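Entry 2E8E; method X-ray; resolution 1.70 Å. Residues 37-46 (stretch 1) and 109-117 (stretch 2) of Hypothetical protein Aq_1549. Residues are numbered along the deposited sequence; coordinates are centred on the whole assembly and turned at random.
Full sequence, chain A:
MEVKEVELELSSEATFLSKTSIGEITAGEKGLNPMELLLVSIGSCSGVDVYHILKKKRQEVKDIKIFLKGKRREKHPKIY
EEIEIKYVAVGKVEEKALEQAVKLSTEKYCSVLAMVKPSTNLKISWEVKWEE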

# COMPACT_ATOMS: atom_id res chain seq x y z
N LEU A 37 1.24 -2.53 5.15
CA LEU A 37 0.13 -2.40 4.21
C LEU A 37 0.63 -2.22 2.78
O LEU A 37 -0.02 -2.65 1.82
CB LEU A 37 -0.80 -1.23 4.59
CG LEU A 37 -1.74 -1.53 5.75
CD1 LEU A 37 -2.64 -0.32 6.01
CD2 LEU A 37 -2.59 -2.76 5.41
N LEU A 38 1.80 -1.59 2.62
CA LEU A 38 2.35 -1.44 1.27
C LEU A 38 2.67 -2.83 0.73
O LEU A 38 2.40 -3.13 -0.44
CB LEU A 38 3.62 -0.57 1.29
CG LEU A 38 4.39 -0.54 -0.05
CD1 LEU A 38 3.47 -0.01 -1.15
CD2 LEU A 38 5.63 0.32 0.08
N LEU A 39 3.25 -3.68 1.57
CA LEU A 39 3.57 -5.04 1.12
C LEU A 39 2.29 -5.79 0.80
O LEU A 39 2.24 -6.58 -0.15
CB LEU A 39 4.37 -5.79 2.19
CG LEU A 39 5.79 -5.27 2.47
CD1 LEU A 39 6.42 -6.11 3.56
CD2 LEU A 39 6.64 -5.34 1.20
N VAL A 40 1.23 -5.56 1.57
CA VAL A 40 -0.03 -6.22 1.29
C VAL A 40 -0.57 -5.74 -0.06
O VAL A 40 -1.09 -6.54 -0.85
CB VAL A 40 -1.09 -5.95 2.40
CG1 VAL A 40 -2.46 -6.45 1.96
CG2 VAL A 40 -0.68 -6.64 3.69
N SER A 41 -0.45 -4.45 -0.33
CA SER A 41 -0.93 -3.89 -1.59
C SER A 41 -0.19 -4.52 -2.77
O SER A 41 -0.79 -4.89 -3.78
CB SER A 41 -0.74 -2.37 -1.62
OG SER A 41 -1.45 -1.77 -0.54
N ILE A 42 1.12 -4.63 -2.63
CA ILE A 42 1.95 -5.22 -3.67
C ILE A 42 1.58 -6.69 -3.88
O ILE A 42 1.33 -7.13 -5.00
CB ILE A 42 3.45 -5.15 -3.28
CG1 ILE A 42 3.92 -3.69 -3.29
CG2 ILE A 42 4.28 -6.01 -4.23
CD1 ILE A 42 5.32 -3.51 -2.69
N GLY A 43 1.54 -7.44 -2.78
CA GLY A 43 1.23 -8.86 -2.84
C GLY A 43 -0.14 -9.18 -3.40
O GLY A 43 -0.27 -10.09 -4.22
N SER A 44 -1.15 -8.43 -2.98
CA SER A 44 -2.50 -8.69 -3.47
C SER A 44 -2.69 -8.25 -4.91
O SER A 44 -3.36 -8.94 -5.69
CB SER A 44 -3.54 -8.02 -2.56
OG SER A 44 -3.33 -6.62 -2.47
N CYS A 45 -2.10 -7.11 -5.29
CA CYS A 45 -2.22 -6.64 -6.66
C CYS A 45 -1.62 -7.69 -7.59
O CYS A 45 -2.24 -8.08 -8.58
CB CYS A 45 -1.46 -5.32 -6.85
SG CYS A 45 -1.73 -4.53 -8.47
N SER A 46 -0.42 -8.17 -7.25
CA SER A 46 0.24 -9.19 -8.07
C SER A 46 -0.50 -10.52 -8.00
O SER A 46 -0.64 -11.22 -9.01
CB SER A 46 1.69 -9.38 -7.59
OG SER A 46 2.37 -10.32 -8.42
N TYR A 109 1.63 -6.36 -15.70
CA TYR A 109 0.33 -6.06 -15.11
C TYR A 109 0.24 -5.44 -13.72
O TYR A 109 -0.66 -4.64 -13.47
CB TYR A 109 -0.52 -7.33 -15.12
CG TYR A 109 -0.86 -7.81 -16.51
CD1 TYR A 109 -1.74 -7.10 -17.32
CD2 TYR A 109 -0.27 -8.97 -17.03
CE1 TYR A 109 -2.03 -7.52 -18.61
CE2 TYR A 109 -0.56 -9.40 -18.32
CZ TYR A 109 -1.44 -8.67 -19.11
OH TYR A 109 -1.73 -9.10 -20.38
N CYS A 110 1.14 -5.80 -12.82
CA CYS A 110 1.06 -5.28 -11.46
C CYS A 110 1.32 -3.79 -11.33
O CYS A 110 2.46 -3.33 -11.38
CB CYS A 110 2.02 -6.04 -10.55
SG CYS A 110 1.71 -5.72 -8.80
N SER A 111 0.24 -3.03 -11.13
CA SER A 111 0.33 -1.58 -11.00
C SER A 111 1.07 -1.10 -9.76
O SER A 111 1.93 -0.22 -9.85
CB SER A 111 -1.08 -0.96 -11.02
OG SER A 111 -1.73 -1.21 -12.25
N VAL A 112 0.75 -1.68 -8.61
CA VAL A 112 1.41 -1.28 -7.36
C VAL A 112 2.91 -1.53 -7.43
O VAL A 112 3.71 -0.64 -7.12
CB VAL A 112 0.82 -2.05 -6.14
CG1 VAL A 112 1.56 -1.64 -4.87
CG2 VAL A 112 -0.68 -1.75 -6.01
N LEU A 113 3.31 -2.73 -7.85
CA LEU A 113 4.72 -3.06 -7.93
C LEU A 113 5.48 -2.17 -8.90
O LEU A 113 6.63 -1.80 -8.64
CB LEU A 113 4.90 -4.53 -8.34
CG LEU A 113 6.33 -5.06 -8.32
CD1 LEU A 113 6.92 -4.94 -6.92
CD2 LEU A 113 6.35 -6.51 -8.78
N ALA A 114 4.85 -1.82 -10.01
CA ALA A 114 5.48 -0.97 -11.02
C ALA A 114 5.85 0.40 -10.46
O ALA A 114 6.84 1.00 -10.88
CB ALA A 114 4.55 -0.80 -12.21
N MET A 115 5.06 0.87 -9.50
CA MET A 115 5.31 2.18 -8.91
C MET A 115 6.48 2.25 -7.93
O MET A 115 7.09 3.31 -7.78
CB MET A 115 4.04 2.70 -8.22
CG MET A 115 2.94 3.09 -9.21
SD MET A 115 1.55 3.96 -8.45
CE MET A 115 2.26 5.54 -8.21
N VAL A 116 6.81 1.14 -7.28
CA VAL A 116 7.92 1.17 -6.32
C VAL A 116 9.18 0.52 -6.85
O VAL A 116 10.26 0.69 -6.28
CB VAL A 116 7.52 0.50 -4.99
CG1 VAL A 116 6.30 1.18 -4.41
CG2 VAL A 116 7.27 -0.99 -5.19
N LYS A 117 9.05 -0.22 -7.95
CA LYS A 117 10.17 -0.92 -8.56
C LYS A 117 11.44 -0.07 -8.76
O LYS A 117 12.55 -0.53 -8.47
CB LYS A 117 9.72 -1.52 -9.90
CG LYS A 117 9.98 -3.01 -10.02
CD LYS A 117 9.09 -3.67 -11.07
CE LYS A 117 9.24 -3.03 -12.44
NZ LYS A 117 8.47 -3.78 -13.47

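Two helices can pack closely without a hydrogen bond between them, and this pair from Hypothetical protein Aq_1549 is a compact example. Residues 37-46 are a segment of a longer helix; the partner is a short helix that starts at Ser111. Their axes approach to 8.3 Å, with an angle of 128° between their N-to-C directions, so the two run obliquely against each other rather than strictly antiparallel. No hydrogen bond crosses the interface, and the 393 Å² buried between the stretches comes from van der Waals and apolar packing.

The central bump is Val112, whose CA-to-CB bond points toward the first helix. It settles into a hollow lined by Leu38, Ser41, Ile42 and Cys45, an i, i+3, i+4, i+7 pattern that gathers them on one helical face. Its two methyls engage different parts of that hollow: CG1 of Val112 lies 3.5 Å from CG1 of Ile42 and 4.0 Å from CB of Ser41, whereas CG2 of Val112 sits 3.7 Å from CB of Cys45 and 3.9 Å from the carbonyl O of Ser41. The wall at Ser41 is smooth because its hydroxyl is turned back along its own helix, with OG of Ser41 donating to O of Leu37 at 2.9 Å. A polar residue thus offers its CB to a valine methyl.

Ile42 returns the favour, filling the space among Val112, Leu113 and Val116. CG2 of Ile42 meets CD1 of Leu113 at 3.9 Å, and CD1 of Ile42 reaches CG2 of Val116 at 4.1 Å. Farther along, Leu38 extends this apolar patch more loosely: although its CA-to-CB bond points sideways, its end comes nearer, and CD1 of Leu38 stands 4.5 Å from CG1 of Val116.

At the other end the packing turns to sulfur. The CA-to-CB bond of Cys110, just before the short helix, points toward the longer one, and the CA of Cys110 lies 5.2 Å from CA of Ser46. Its SG has two roles. Within its own stretch SG of Cys110 caps the helix, accepting from N of Leu113 at 3.5 Å, a suitably long distance for a large, diffuse acceptor. Across the interface SG of Cys110 rests 3.9 Å from CB of Ser46 and 3.7 Å from SG of Cys45. That sulfur-sulfur separation is far too long for a disulfide, so the cysteines meet as bulky apolar groups. The principle is economical: interlocking side chains provide the contact, while the Ser41 hydroxyl bonds within its own helix and those of Ser46 and Ser111 are satisfied elsewhere in the structure.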